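Local coordinates for protein protocadherin gamma-B3 (Homo sapiens, PDB 5K8R) that probably mediates calcium-dependent cell adhesion through its extracellular cadherin repeats and may help establish specific neuronal connections in the brain, at residues S113-T118 / A203-N208; L170-Q175 / M239-N244; D309-A314 / P400-S405; L277-R282 / I305-E310. All coordinates share one frame; numbering follows the deposited sequence.

Contact 1 (S113-T118 / A203-N208); sequences SELALT and ADANDN. With CA (calcium ion), chain J; CA (calcium ion), chain I; CA (calcium ion), chain H.
Glu114 reaches across to residues 203-208 and sets its carboxylate astride two calcium ions. Its CG takes the crowded position between the backbone N and the carbonyl carbon (chi1 48°), and the chain then runs extended, passing over the methyl of Ala205. Glu114 OE2 binds the calcium of chain J at 2.4 Å, while Glu114 OE1 binds the calcium of chain I at 2.5 Å. The anti lone pair of Glu114 OE2 also receives the N-H of Ala205, short at 2.5 Å from Ala205 N and nearly straight (169°), a bond that fixes the rotation of the carboxylate. Asp207 comes tip to tip with Glu114, the two carboxylate planes 75° apart, and bridges the same pair of ions. Glu114 OE1 and Asp207 OD2 lie only 3.0 Å apart, a pairing of like charges that the shared calcium probably makes tolerable. Asp204 OD1 and Ala205 O bind the chain J ion, and Asp204 OD2 probably accepts from the backbone N of Glu241 in the next repeat. Leu115 CG packs on Ala205 CB at 3.6 Å. Glu114 N donates to Ala203 O at 3.1 Å, continuing the parallel pairing of Ser113 with Ala203. The contact closes the calcium-binding end of the second cadherin repeat, where strands 107-113 and 193-203 run out side by side and a type I turn at Ser113-Ala116 leads on toward strand 121-123.

Contact 2 (L170-Q175 / M239-N244); sequences LDREEQ and MDEGIN. With CA (calcium ion), chain J; CA (calcium ion), chain I; CA (calcium ion), chain H.
Arg172 and Glu241 cross at about a right angle over the joint between the second and third cadherin repeats, Arg172 belonging to the DRE calcium-binding motif of the second. A bend at chi3 (83°) lays the guanidinium against Glu241, whose CB sits over one face, nearer its margin than its middle and 3.3 Å from Arg172 NH2. Arg172 NE and Glu241 OE1 form a salt bridge at 3.4 Å, but Glu241 OE1 stands off the plane of the guanidinium, so charge alone draws the pair together; the stronger polar partner of Arg172 is Asp204. Beside this pair, Glu173 bends at chi2 to turn its carboxylate toward the calcium ions. Glu173 OE2 and Asp240 OD1 bind the chain J ion, one from each repeat, though the exact placing of the Glu173 carboxylate is doubtful, its metal bonds being modelled implausibly short. Asp240 OD2 goes on to the chain H ion. One water ties the two segments further, accepting from Arg172 NH2 at 2.9 Å and donating to Met239 O at 2.8 Å.

Contact 3 (D309-A314 / P400-S405); sequences DENDNA and PPLSSS. With CA (calcium ion), chain F; CA (calcium ion), chain E; CA (calcium ion), chain G.
The DXNDN calcium linker of the third cadherin repeat, Asp309-Asn313, meets, through Asn311 and Leu402, the loop leading into strand 403-413 of the fourth repeat. Asn311, the centre of an inverse gamma turn, holds CG anti to its backbone N (chi1 -169°), which carries the amide out to both the calcium and the Pro400 carbonyl. Asn311 OD1 binds the calcium of chain E at 2.5 Å, leaving Asn311 ND2 to donate to Pro400 O at 2.9 Å, with the donor tilted 30° from the carbonyl plane. Metal at one end and hydrogen bond at the other keep the amide from turning over. Leu402 lies alongside Asn311, pointing the other way, and splits its methyls: CD1 rests 3.4 Å from Asn311 O, whereas CD2 lies 3.8 Å from Ala314 N and 4.1 Å from Ala314 CB. An alanine in place of Leu402 would remove both methyl branches and would probably leave a gap between the linker and the loop 400-402, with Asn311 and Ala314 less firmly backed. Asn313 O joins the chain E ion at 2.4 Å, and Asp343, Asp345, Asn349 and Asp396 complete that site. Asp309 OD1, Glu310 O and Asp312 OD1 meet at the chain F ion, and Asp312 OD2 takes the chain G ion. Consecutive linker residues serving three ions between two repeats are the hallmark of the cadherin inter-repeat calcium site.

Contact 4 (L277-R282 / I305-E310); sequences LDFEER and IDISDE. With CA (calcium ion), chain F; CA (calcium ion), chain G.
Phe279 places CG anti to its backbone N (chi1 179°), and with chi2 at 86° the ring turns one face to Asp309 CB. Asp309 CB stands over the centre of that ring, 3.7 Å from the Phe279 centroid and 14° off its normal, a CH-pi contact. At the ring edge, near its plane, Ile307 O approaches CD1 of Phe279 to 3.1 Å. An alanine in place of Phe279 would take away the ring and would probably open a gap beside Asp309 CB, leaving that ligand held by its metal and polar bonds without apolar backing. The ring belongs to the DXE motif of the third cadherin repeat, in which Asp278 and Glu280 are the calcium ligands on either side of it. Glu280, bent at chi2, grips the chain F ion with both oxygens, Glu280 OE1 at 2.7 Å and OE2 at 2.5 Å, and OE1 bridges on to the chain G ion, which Asp278 OD1 also binds. Asp309 OD1 shares the chain F ion, while its OD2 is held by Ser346 of the fourth repeat. Ile307, near the end of strand 298-308, fills the inside of the turn: its CG2 faces Phe279 CB, and Ile307 CD1 lies 3.8 Å from Leu277 CB and 3.5 Å from Arg282 O. The turn itself is tied by Asp278 O, which accepts from the backbone N-H groups of both Glu281 and Arg282.

Overall arrangement
The four contacts build two equivalent calcium joints of the rod-like chain. Contacts 1 and 2, centres 8 Å apart, surround the same three ions between repeats 2 and 3; Asn208 ND2 lies 2.6 Å from Asp240 OD1, a probable hydrogen bond from one contact to the other. Contacts 3 and 4, centres 15 Å apart, share Asp309, Glu310 and two ions at the joint between repeats 3 and 4, where Asn313 ND2 packs 3.5 Å from Glu280 OE1. The joints do not touch: the nearest atoms of contacts 1 and 4 are about 26 Å apart, and the centres of contacts 1 and 3 about 63 Å, with repeat 3 spanning the interval.

Contact 1 (S113-T118 / A203-N208)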
loop_
_atom_site.group_PDB
_atom_site.type_symbol
_atom_site.label_atom_id
_atom_site.label_comp_id
_atom_site.label_asym_id
_atom_site.label_seq_id
_atom_site.Cartn_x
_atom_site.Cartn_y
_atom_site.Cartn_z
ATOM N N SER A 113 2.612 10.078 -5.596
ATOM C CA SER A 113 2.755 8.725 -6.113
ATOM C C SER A 113 2.993 8.750 -7.617
ATOM O O SER A 113 2.532 9.647 -8.328
ATOM C CB SER A 113 1.515 7.890 -5.798
ATOM O OG SER A 113 0.484 8.136 -6.738
ATOM N N GLU A 114 3.724 7.744 -8.100
ATOM C CA GLU A 114 4.008 7.636 -9.525
ATOM C C GLU A 114 2.773 7.300 -10.351
ATOM O O GLU A 114 2.841 7.358 -11.583
ATOM C CB GLU A 114 5.095 6.587 -9.761
ATOM C CG GLU A 114 4.851 5.283 -9.028
ATOM C CD GLU A 114 6.005 4.312 -9.159
ATOM O OE1 GLU A 114 6.776 4.425 -10.136
ATOM O OE2 GLU A 114 6.141 3.436 -8.281
ATOM N N LEU A 115 1.658 6.952 -9.712
ATOM C CA LEU A 115 0.401 6.734 -10.417
ATOM C C LEU A 115 -0.302 8.033 -10.789
ATOM O O LEU A 115 -1.383 7.982 -11.385
ATOM C CB LEU A 115 -0.539 5.872 -9.569
ATOM C CG LEU A 115 -0.182 4.391 -9.436
ATOM C CD1 LEU A 115 -1.167 3.679 -8.522
ATOM C CD2 LEU A 115 -0.138 3.727 -10.804
ATOM N N ALA A 116 0.278 9.184 -10.452
ATOM C CA ALA A 116 -0.339 10.461 -10.783
ATOM C C ALA A 116 -0.419 10.635 -12.293
ATOM O O ALA A 116 0.583 10.505 -13.002
ATOM C CB ALA A 116 0.450 11.610 -10.156
ATOM N N LEU A 117 -1.620 10.923 -12.784
ATOM C CA LEU A 117 -1.828 11.096 -14.211
ATOM C C LEU A 117 -1.289 12.446 -14.671
ATOM O O LEU A 117 -1.117 13.380 -13.883
ATOM C CB LEU A 117 -3.313 10.983 -14.555
ATOM C CG LEU A 117 -4.016 9.696 -14.121
ATOM C CD1 LEU A 117 -5.486 9.735 -14.506
ATOM C CD2 LEU A 117 -3.331 8.482 -14.723
ATOM N N THR A 118 -1.016 12.536 -15.970
ATOM C CA THR A 118 -0.593 13.801 -16.556
ATOM C C THR A 118 -1.709 14.828 -16.428
ATOM O O THR A 118 -2.863 14.557 -16.772
ATOM C CB THR A 118 -0.212 13.609 -18.024
ATOM O OG1 THR A 118 0.858 12.662 -18.122
ATOM C CG2 THR A 118 0.229 14.929 -18.637
ATOM N N ALA A 203 6.372 8.742 -4.440
ATOM C CA ALA A 203 5.914 7.583 -3.689
ATOM C C ALA A 203 5.792 6.372 -4.606
ATOM O O ALA A 203 5.321 6.477 -5.742
ATOM C CB ALA A 203 4.573 7.876 -3.019
ATOM N N ASP A 204 6.213 5.214 -4.102
ATOM C CA ASP A 204 6.253 4.003 -4.908
ATOM C C ASP A 204 4.856 3.433 -5.120
ATOM O O ASP A 204 4.013 3.456 -4.220
ATOM C CB ASP A 204 7.137 2.947 -4.246
ATOM C CG ASP A 204 7.279 1.691 -5.090
ATOM O OD1 ASP A 204 7.567 1.814 -6.300
ATOM O OD2 ASP A 204 7.097 0.583 -4.545
ATOM N N ALA A 205 4.623 2.915 -6.322
ATOM C CA ALA A 205 3.431 2.149 -6.640
ATOM C C ALA A 205 3.842 0.776 -7.153
ATOM O O ALA A 205 4.954 0.585 -7.653
ATOM C CB ALA A 205 2.563 2.864 -7.681
ATOM N N ASN A 206 2.933 -0.186 -7.023
ATOM C CA ASN A 206 3.213 -1.564 -7.427
ATOM C C ASN A 206 2.928 -1.753 -8.919
ATOM O O ASN A 206 2.077 -2.538 -9.333
ATOM C CB ASN A 206 2.403 -2.537 -6.580
ATOM C CG ASN A 206 2.907 -3.962 -6.695
ATOM O OD1 ASN A 206 4.101 -4.222 -6.547
ATOM N ND2 ASN A 206 2.002 -4.889 -6.976
ATOM N N ASP A 207 3.674 -1.009 -9.734
ATOM C CA ASP A 207 3.526 -1.050 -11.181
ATOM C C ASP A 207 4.524 -1.984 -11.852
ATOM O O ASP A 207 4.655 -1.956 -13.081
ATOM C CB ASP A 207 3.651 0.361 -11.766
ATOM C CG ASP A 207 4.868 1.108 -11.248
ATOM O OD1 ASP A 207 5.838 0.457 -10.808
ATOM O OD2 ASP A 207 4.854 2.358 -11.286
ATOM N N ASN A 208 5.228 -2.807 -11.083
ATOM C CA ASN A 208 6.214 -3.741 -11.624
ATOM C C ASN A 208 5.952 -5.131 -11.065
ATOM O O ASN A 208 6.129 -5.349 -9.849
ATOM C CB ASN A 208 7.635 -3.290 -11.297
ATOM C CG ASN A 208 8.032 -2.032 -12.042
ATOM O OD1 ASN A 208 8.437 -2.088 -13.203
ATOM N ND2 ASN A 208 7.922 -0.887 -11.376
HETATM CA CA CA J . 7.025 1.235 -8.764
HETATM CA CA CA I . 7.141 2.923 -12.159
HETATM CA CA CA H . 6.101 -5.172 -7.489
HETATM O O HOH W 1 6.257 4.284 -14.055
#

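Contact 2 (L170-Q175 / M239-N244)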
loop_
_atom_site.group_PDB
_atom_site.type_symbol
_atom_site.label_atom_id
_atom_site.label_comp_id
_atom_site.label_asym_id
_atom_site.label_seq_id
_atom_site.Cartn_x
_atom_site.Cartn_y
_atom_site.Cartn_z
ATOM N N LEU A 170 5.442 10.330 -13.700
ATOM C CA LEU A 170 6.518 10.059 -12.760
ATOM C C LEU A 170 6.837 8.569 -12.738
ATOM O O LEU A 170 5.977 7.726 -13.006
ATOM C CB LEU A 170 6.151 10.530 -11.351
ATOM C CG LEU A 170 5.892 12.026 -11.163
ATOM C CD1 LEU A 170 5.536 12.327 -9.715
ATOM C CD2 LEU A 170 7.096 12.841 -11.602
ATOM N N ASP A 171 8.091 8.259 -12.427
ATOM C CA ASP A 171 8.569 6.884 -12.357
ATOM C C ASP A 171 9.647 6.800 -11.286
ATOM O O ASP A 171 10.797 7.175 -11.517
ATOM C CB ASP A 171 9.127 6.438 -13.708
ATOM C CG ASP A 171 9.442 4.955 -13.747
ATOM O OD1 ASP A 171 8.975 4.223 -12.850
ATOM O OD2 ASP A 171 10.157 4.523 -14.676
ATOM N N ARG A 172 9.265 6.315 -10.110
ATOM C CA ARG A 172 10.173 6.207 -9.009
ATOM C C ARG A 172 11.322 5.329 -9.368
ATOM O O ARG A 172 12.407 5.473 -8.879
ATOM C CB ARG A 172 9.469 5.647 -7.802
ATOM C CG ARG A 172 10.361 5.584 -6.598
ATOM C CD ARG A 172 9.848 4.637 -5.538
ATOM N NE ARG A 172 10.201 3.248 -5.784
ATOM C CZ ARG A 172 11.413 2.741 -5.649
ATOM N NH1 ARG A 172 12.415 3.489 -5.272
ATOM N NH2 ARG A 172 11.624 1.482 -5.900
ATOM N N GLU A 173 11.079 4.383 -10.269
ATOM C CA GLU A 173 12.132 3.468 -10.707
ATOM C C GLU A 173 13.177 4.207 -11.542
ATOM O O GLU A 173 14.341 3.811 -11.602
ATOM C CB GLU A 173 11.536 2.311 -11.511
ATOM C CG GLU A 173 10.616 1.405 -10.707
ATOM C CD GLU A 173 9.207 1.953 -10.602
ATOM O OE1 GLU A 173 8.782 2.686 -11.520
ATOM O OE2 GLU A 173 8.524 1.652 -9.600
ATOM N N GLU A 174 12.738 5.285 -12.181
ATOM C CA GLU A 174 13.581 6.123 -13.024
ATOM C C GLU A 174 14.167 7.312 -12.276
ATOM O O GLU A 174 15.356 7.610 -12.427
ATOM C CB GLU A 174 12.783 6.627 -14.232
ATOM C CG GLU A 174 13.567 7.525 -15.178
ATOM C CD GLU A 174 14.538 6.754 -16.054
ATOM O OE1 GLU A 174 14.460 5.507 -16.080
ATOM O OE2 GLU A 174 15.376 7.397 -16.720
ATOM N N GLN A 175 13.360 7.995 -11.466
ATOM C CA GLN A 175 13.819 9.143 -10.697
ATOM C C GLN A 175 12.957 9.301 -9.450
ATOM O O GLN A 175 11.786 9.691 -9.548
ATOM C CB GLN A 175 13.781 10.413 -11.549
ATOM C CG GLN A 175 14.457 11.614 -10.910
ATOM C CD GLN A 175 14.521 12.808 -11.843
ATOM O OE1 GLN A 175 14.158 12.716 -13.015
ATOM N NE2 GLN A 175 14.988 13.939 -11.324
ATOM N N MET A 239 11.345 -4.544 -9.264
ATOM C CA MET A 239 11.895 -3.225 -9.254
ATOM C C MET A 239 11.285 -2.246 -8.268
ATOM O O MET A 239 11.836 -1.217 -8.058
ATOM C CB MET A 239 11.823 -2.652 -10.650
ATOM C CG MET A 239 12.724 -3.333 -11.643
ATOM S SD MET A 239 14.343 -3.554 -10.956
ATOM C CE MET A 239 15.282 -3.970 -12.398
ATOM N N ASP A 240 10.161 -2.571 -7.666
ATOM C CA ASP A 240 9.520 -1.666 -6.744
ATOM C C ASP A 240 10.092 -1.763 -5.357
ATOM O O ASP A 240 11.036 -2.449 -5.151
ATOM C CB ASP A 240 8.043 -1.977 -6.575
ATOM C CG ASP A 240 7.312 -1.933 -7.862
ATOM O OD1 ASP A 240 7.828 -1.412 -8.829
ATOM O OD2 ASP A 240 6.223 -2.434 -7.947
ATOM N N GLU A 241 9.508 -1.045 -4.424
ATOM C CA GLU A 241 10.104 -0.718 -3.137
ATOM C C GLU A 241 9.215 -1.216 -2.008
ATOM O O GLU A 241 7.986 -1.172 -2.110
ATOM C CB GLU A 241 10.319 0.797 -3.001
ATOM C CG GLU A 241 11.021 1.225 -1.723
ATOM C CD GLU A 241 11.112 2.733 -1.589
ATOM O OE1 GLU A 241 10.447 3.443 -2.372
ATOM O OE2 GLU A 241 11.851 3.209 -0.701
ATOM N N GLY A 242 9.846 -1.689 -0.935
ATOM C CA GLY A 242 9.102 -2.056 0.259
ATOM C C GLY A 242 8.269 -3.306 0.054
ATOM O O GLY A 242 8.728 -4.309 -0.505
ATOM N N ILE A 243 7.018 -3.247 0.520
ATOM C CA ILE A 243 6.114 -4.386 0.388
ATOM C C ILE A 243 5.845 -4.693 -1.078
ATOM O O ILE A 243 5.596 -5.849 -1.445
ATOM C CB ILE A 243 4.810 -4.120 1.170
ATOM C CG1 ILE A 243 3.881 -5.336 1.117
ATOM C CG2 ILE A 243 4.106 -2.876 0.642
ATOM C CD1 ILE A 243 4.476 -6.587 1.725
ATOM N N ASN A 244 5.917 -3.682 -1.944
ATOM C CA ASN A 244 5.735 -3.887 -3.376
ATOM C C ASN A 244 6.873 -4.673 -4.016
ATOM O O ASN A 244 6.816 -4.930 -5.223
ATOM C CB ASN A 244 5.582 -2.538 -4.083
ATOM C CG ASN A 244 4.371 -1.763 -3.607
ATOM O OD1 ASN A 244 3.352 -2.345 -3.236
ATOM N ND2 ASN A 244 4.475 -0.439 -3.617
HETATM CA CA CA J . 7.025 1.235 -8.764
HETATM CA CA CA I . 7.141 2.923 -12.159
HETATM CA CA CA H . 6.101 -5.172 -7.489
HETATM O O HOH W 2 13.957 0.375 -7.278
HETATM O O HOH W 1 6.257 4.284 -14.055
#

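Contact 3 (D309-A314 / P400-S405)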
loop_
_atom_site.group_PDB
_atom_site.type_symbol
_atom_site.label_atom_id
_atom_site.label_comp_id
_atom_site.label_asym_id
_atom_site.label_seq_id
_atom_site.Cartn_x
_atom_site.Cartn_y
_atom_site.Cartn_z
ATOM N N ASP A 309 20.091 -42.495 -13.414
ATOM C CA ASP A 309 20.034 -43.848 -12.880
ATOM C C ASP A 309 21.303 -44.192 -12.108
ATOM O O ASP A 309 22.416 -43.854 -12.524
ATOM C CB ASP A 309 19.825 -44.853 -14.013
ATOM C CG ASP A 309 19.719 -46.282 -13.515
ATOM O OD1 ASP A 309 19.171 -46.494 -12.413
ATOM O OD2 ASP A 309 20.183 -47.194 -14.231
ATOM N N GLU A 310 21.124 -44.866 -10.975
ATOM C CA GLU A 310 22.217 -45.393 -10.174
ATOM C C GLU A 310 22.033 -46.895 -10.004
ATOM O O GLU A 310 20.909 -47.404 -10.008
ATOM C CB GLU A 310 22.286 -44.715 -8.799
ATOM C CG GLU A 310 22.876 -43.314 -8.824
ATOM C CD GLU A 310 24.389 -43.325 -8.926
ATOM O OE1 GLU A 310 25.035 -44.034 -8.124
ATOM O OE2 GLU A 310 24.932 -42.631 -9.809
ATOM N N ASN A 311 23.150 -47.605 -9.855
ATOM C CA ASN A 311 23.128 -49.063 -9.738
ATOM C C ASN A 311 22.887 -49.455 -8.279
ATOM O O ASN A 311 23.776 -49.913 -7.559
ATOM C CB ASN A 311 24.421 -49.659 -10.278
ATOM C CG ASN A 311 24.349 -51.166 -10.431
ATOM O OD1 ASN A 311 23.267 -51.736 -10.560
ATOM N ND2 ASN A 311 25.505 -51.817 -10.421
ATOM N N ASP A 312 21.638 -49.267 -7.849
ATOM C CA ASP A 312 21.231 -49.559 -6.479
ATOM C C ASP A 312 20.242 -50.718 -6.399
ATOM O O ASP A 312 19.511 -50.837 -5.410
ATOM C CB ASP A 312 20.639 -48.309 -5.823
ATOM C CG ASP A 312 19.339 -47.867 -6.469
ATOM O OD1 ASP A 312 19.151 -48.119 -7.678
ATOM O OD2 ASP A 312 18.506 -47.262 -5.763
ATOM N N ASN A 313 20.204 -51.575 -7.418
ATOM C CA ASN A 313 19.344 -52.753 -7.427
ATOM C C ASN A 313 20.160 -53.948 -7.890
ATOM O O ASN A 313 20.700 -53.939 -9.001
ATOM C CB ASN A 313 18.125 -52.548 -8.331
ATOM C CG ASN A 313 17.080 -51.643 -7.708
ATOM O OD1 ASN A 313 16.160 -52.111 -7.038
ATOM N ND2 ASN A 313 17.219 -50.339 -7.925
ATOM N N ALA A 314 20.249 -54.971 -7.042
ATOM C CA ALA A 314 21.011 -56.165 -7.366
ATOM C C ALA A 314 20.225 -57.066 -8.316
ATOM O O ALA A 314 18.991 -57.086 -8.286
ATOM C CB ALA A 314 21.358 -56.934 -6.096
ATOM N N PRO A 400 29.673 -49.308 -8.988
ATOM C CA PRO A 400 30.243 -50.657 -8.897
ATOM C C PRO A 400 29.222 -51.752 -9.204
ATOM O O PRO A 400 28.026 -51.541 -9.008
ATOM C CB PRO A 400 30.702 -50.738 -7.442
ATOM C CG PRO A 400 29.734 -49.874 -6.716
ATOM C CD PRO A 400 29.407 -48.738 -7.654
ATOM N N PRO A 401 29.690 -52.903 -9.681
ATOM C CA PRO A 401 28.762 -53.983 -10.024
ATOM C C PRO A 401 28.160 -54.624 -8.785
ATOM O O PRO A 401 28.782 -54.694 -7.723
ATOM C CB PRO A 401 29.643 -54.976 -10.790
ATOM C CG PRO A 401 31.013 -54.735 -10.259
ATOM C CD PRO A 401 31.090 -53.260 -9.972
ATOM N N LEU A 402 26.922 -55.089 -8.937
ATOM C CA LEU A 402 26.213 -55.812 -7.892
ATOM C C LEU A 402 25.902 -57.221 -8.375
ATOM O O LEU A 402 25.797 -57.475 -9.579
ATOM C CB LEU A 402 24.917 -55.097 -7.485
ATOM C CG LEU A 402 25.026 -53.942 -6.485
ATOM C CD1 LEU A 402 25.679 -52.717 -7.108
ATOM C CD2 LEU A 402 23.656 -53.592 -5.924
ATOM N N SER A 403 25.753 -58.139 -7.424
ATOM C CA SER A 403 25.575 -59.545 -7.755
ATOM C C SER A 403 24.654 -60.197 -6.733
ATOM O O SER A 403 24.330 -59.619 -5.693
ATOM C CB SER A 403 26.920 -60.275 -7.811
ATOM O OG SER A 403 27.590 -60.201 -6.565
ATOM N N SER A 404 24.238 -61.421 -7.050
ATOM C CA SER A 404 23.418 -62.227 -6.158
ATOM C C SER A 404 23.575 -63.688 -6.550
ATOM O O SER A 404 23.889 -64.005 -7.702
ATOM C CB SER A 404 21.944 -61.809 -6.206
ATOM O OG SER A 404 21.400 -61.999 -7.500
ATOM N N SER A 405 23.352 -64.573 -5.580
ATOM C CA SER A 405 23.486 -66.007 -5.783
ATOM C C SER A 405 22.210 -66.709 -5.346
ATOM O O SER A 405 21.480 -66.225 -4.476
ATOM C CB SER A 405 24.678 -66.582 -5.002
ATOM O OG SER A 405 25.896 -65.982 -5.406
HETATM CA CA CA F . 18.479 -47.494 -10.246
HETATM CA CA CA E . 21.549 -53.374 -11.210
HETATM CA CA CA G . 16.582 -46.818 -7.199
HETATM O O HOH W 3 15.792 -45.644 -5.108
#

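Contact 4 (L277-R282 / I305-E310)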
loop_
_atom_site.group_PDB
_atom_site.type_symbol
_atom_site.label_atom_id
_atom_site.label_comp_id
_atom_site.label_asym_id
_atom_site.label_seq_id
_atom_site.Cartn_x
_atom_site.Cartn_y
_atom_site.Cartn_z
ATOM N N LEU A 277 14.559 -39.753 -3.711
ATOM C CA LEU A 277 14.375 -39.891 -5.147
ATOM C C LEU A 277 14.617 -41.335 -5.564
ATOM O O LEU A 277 15.532 -41.996 -5.065
ATOM C CB LEU A 277 15.321 -38.962 -5.911
ATOM C CG LEU A 277 15.124 -37.446 -5.805
ATOM C CD1 LEU A 277 13.643 -37.095 -5.794
ATOM C CD2 LEU A 277 15.818 -36.880 -4.576
ATOM N N ASP A 278 13.787 -41.826 -6.482
ATOM C CA ASP A 278 13.906 -43.193 -6.982
ATOM C C ASP A 278 13.754 -43.159 -8.496
ATOM O O ASP A 278 12.656 -42.916 -9.005
ATOM C CB ASP A 278 12.865 -44.111 -6.343
ATOM C CG ASP A 278 13.104 -45.575 -6.661
ATOM O OD1 ASP A 278 14.243 -45.927 -7.033
ATOM O OD2 ASP A 278 12.154 -46.375 -6.532
ATOM N N PHE A 279 14.859 -43.398 -9.208
ATOM C CA PHE A 279 14.816 -43.415 -10.667
ATOM C C PHE A 279 13.870 -44.489 -11.186
ATOM O O PHE A 279 13.235 -44.304 -12.232
ATOM C CB PHE A 279 16.223 -43.628 -11.229
ATOM C CG PHE A 279 16.281 -43.686 -12.730
ATOM C CD1 PHE A 279 16.388 -42.525 -13.477
ATOM C CD2 PHE A 279 16.239 -44.902 -13.394
ATOM C CE1 PHE A 279 16.445 -42.574 -14.858
ATOM C CE2 PHE A 279 16.294 -44.957 -14.774
ATOM C CZ PHE A 279 16.398 -43.791 -15.507
ATOM N N GLU A 280 13.755 -45.610 -10.471
ATOM C CA GLU A 280 12.869 -46.685 -10.900
ATOM C C GLU A 280 11.400 -46.292 -10.826
ATOM O O GLU A 280 10.574 -46.906 -11.508
ATOM C CB GLU A 280 13.113 -47.942 -10.062
ATOM C CG GLU A 280 14.270 -48.804 -10.547
ATOM C CD GLU A 280 15.607 -48.097 -10.461
ATOM O OE1 GLU A 280 15.868 -47.436 -9.433
ATOM O OE2 GLU A 280 16.395 -48.198 -11.424
ATOM N N GLU A 281 11.058 -45.289 -10.020
ATOM C CA GLU A 281 9.672 -44.850 -9.902
ATOM C C GLU A 281 9.359 -43.694 -10.847
ATOM O O GLU A 281 8.348 -43.725 -11.555
ATOM C CB GLU A 281 9.368 -44.453 -8.454
ATOM C CG GLU A 281 7.911 -44.093 -8.203
ATOM C CD GLU A 281 6.971 -45.269 -8.405
ATOM O OE1 GLU A 281 7.400 -46.421 -8.184
ATOM O OE2 GLU A 281 5.805 -45.040 -8.787
ATOM N N ARG A 282 10.214 -42.674 -10.872
ATOM C CA ARG A 282 9.998 -41.517 -11.732
ATOM C C ARG A 282 11.343 -40.863 -12.008
ATOM O O ARG A 282 12.132 -40.657 -11.082
ATOM C CB ARG A 282 9.029 -40.523 -11.080
ATOM C CG ARG A 282 8.580 -39.389 -11.986
ATOM C CD ARG A 282 7.431 -38.618 -11.357
ATOM N NE ARG A 282 7.127 -37.386 -12.080
ATOM C CZ ARG A 282 6.202 -36.509 -11.704
ATOM N NH1 ARG A 282 5.484 -36.726 -10.610
ATOM N NH2 ARG A 282 5.994 -35.414 -12.423
ATOM N N ILE A 305 13.345 -31.196 -12.859
ATOM C CA ILE A 305 14.347 -31.939 -12.109
ATOM C C ILE A 305 14.441 -33.324 -12.729
ATOM O O ILE A 305 13.535 -34.153 -12.567
ATOM C CB ILE A 305 14.000 -32.020 -10.616
ATOM C CG1 ILE A 305 13.785 -30.616 -10.045
ATOM C CG2 ILE A 305 15.093 -32.751 -9.853
ATOM C CD1 ILE A 305 13.269 -30.607 -8.624
ATOM N N ASP A 306 15.529 -33.575 -13.453
ATOM C CA ASP A 306 15.767 -34.871 -14.068
ATOM C C ASP A 306 16.594 -35.743 -13.134
ATOM O O ASP A 306 17.539 -35.271 -12.496
ATOM C CB ASP A 306 16.482 -34.709 -15.410
ATOM C CG ASP A 306 15.660 -33.927 -16.415
ATOM O OD1 ASP A 306 14.419 -34.061 -16.403
ATOM O OD2 ASP A 306 16.256 -33.177 -17.217
ATOM N N ILE A 307 16.229 -37.020 -13.056
ATOM C CA ILE A 307 16.882 -37.980 -12.174
ATOM C C ILE A 307 17.670 -38.962 -13.030
ATOM O O ILE A 307 17.141 -39.513 -14.002
ATOM C CB ILE A 307 15.863 -38.713 -11.287
ATOM C CG1 ILE A 307 15.103 -37.710 -10.417
ATOM C CG2 ILE A 307 16.559 -39.749 -10.420
ATOM C CD1 ILE A 307 14.160 -38.354 -9.429
ATOM N N SER A 308 18.933 -39.173 -12.670
ATOM C CA SER A 308 19.809 -40.096 -13.374
ATOM C C SER A 308 19.869 -41.432 -12.645
ATOM O O SER A 308 19.723 -41.504 -11.421
ATOM C CB SER A 308 21.216 -39.510 -13.515
ATOM O OG SER A 308 21.728 -39.105 -12.258
ATOM N N ASP A 309 20.091 -42.495 -13.414
ATOM C CA ASP A 309 20.034 -43.848 -12.880
ATOM C C ASP A 309 21.303 -44.192 -12.108
ATOM O O ASP A 309 22.416 -43.854 -12.524
ATOM C CB ASP A 309 19.825 -44.853 -14.013
ATOM C CG ASP A 309 19.719 -46.282 -13.515
ATOM O OD1 ASP A 309 19.171 -46.494 -12.413
ATOM O OD2 ASP A 309 20.183 -47.194 -14.231
ATOM N N GLU A 310 21.124 -44.866 -10.975
ATOM C CA GLU A 310 22.217 -45.393 -10.174
ATOM C C GLU A 310 22.033 -46.895 -10.004
ATOM O O GLU A 310 20.909 -47.404 -10.008
ATOM C CB GLU A 310 22.286 -44.715 -8.799
ATOM C CG GLU A 310 22.876 -43.314 -8.824
ATOM C CD GLU A 310 24.389 -43.325 -8.926
ATOM O OE1 GLU A 310 25.035 -44.034 -8.124
ATOM O OE2 GLU A 310 24.932 -42.631 -9.809
HETATM CA CA CA F . 18.479 -47.494 -10.246
HETATM CA CA CA G . 16.582 -46.818 -7.199
HETATM O O HOH W 3 15.792 -45.644 -5.108
#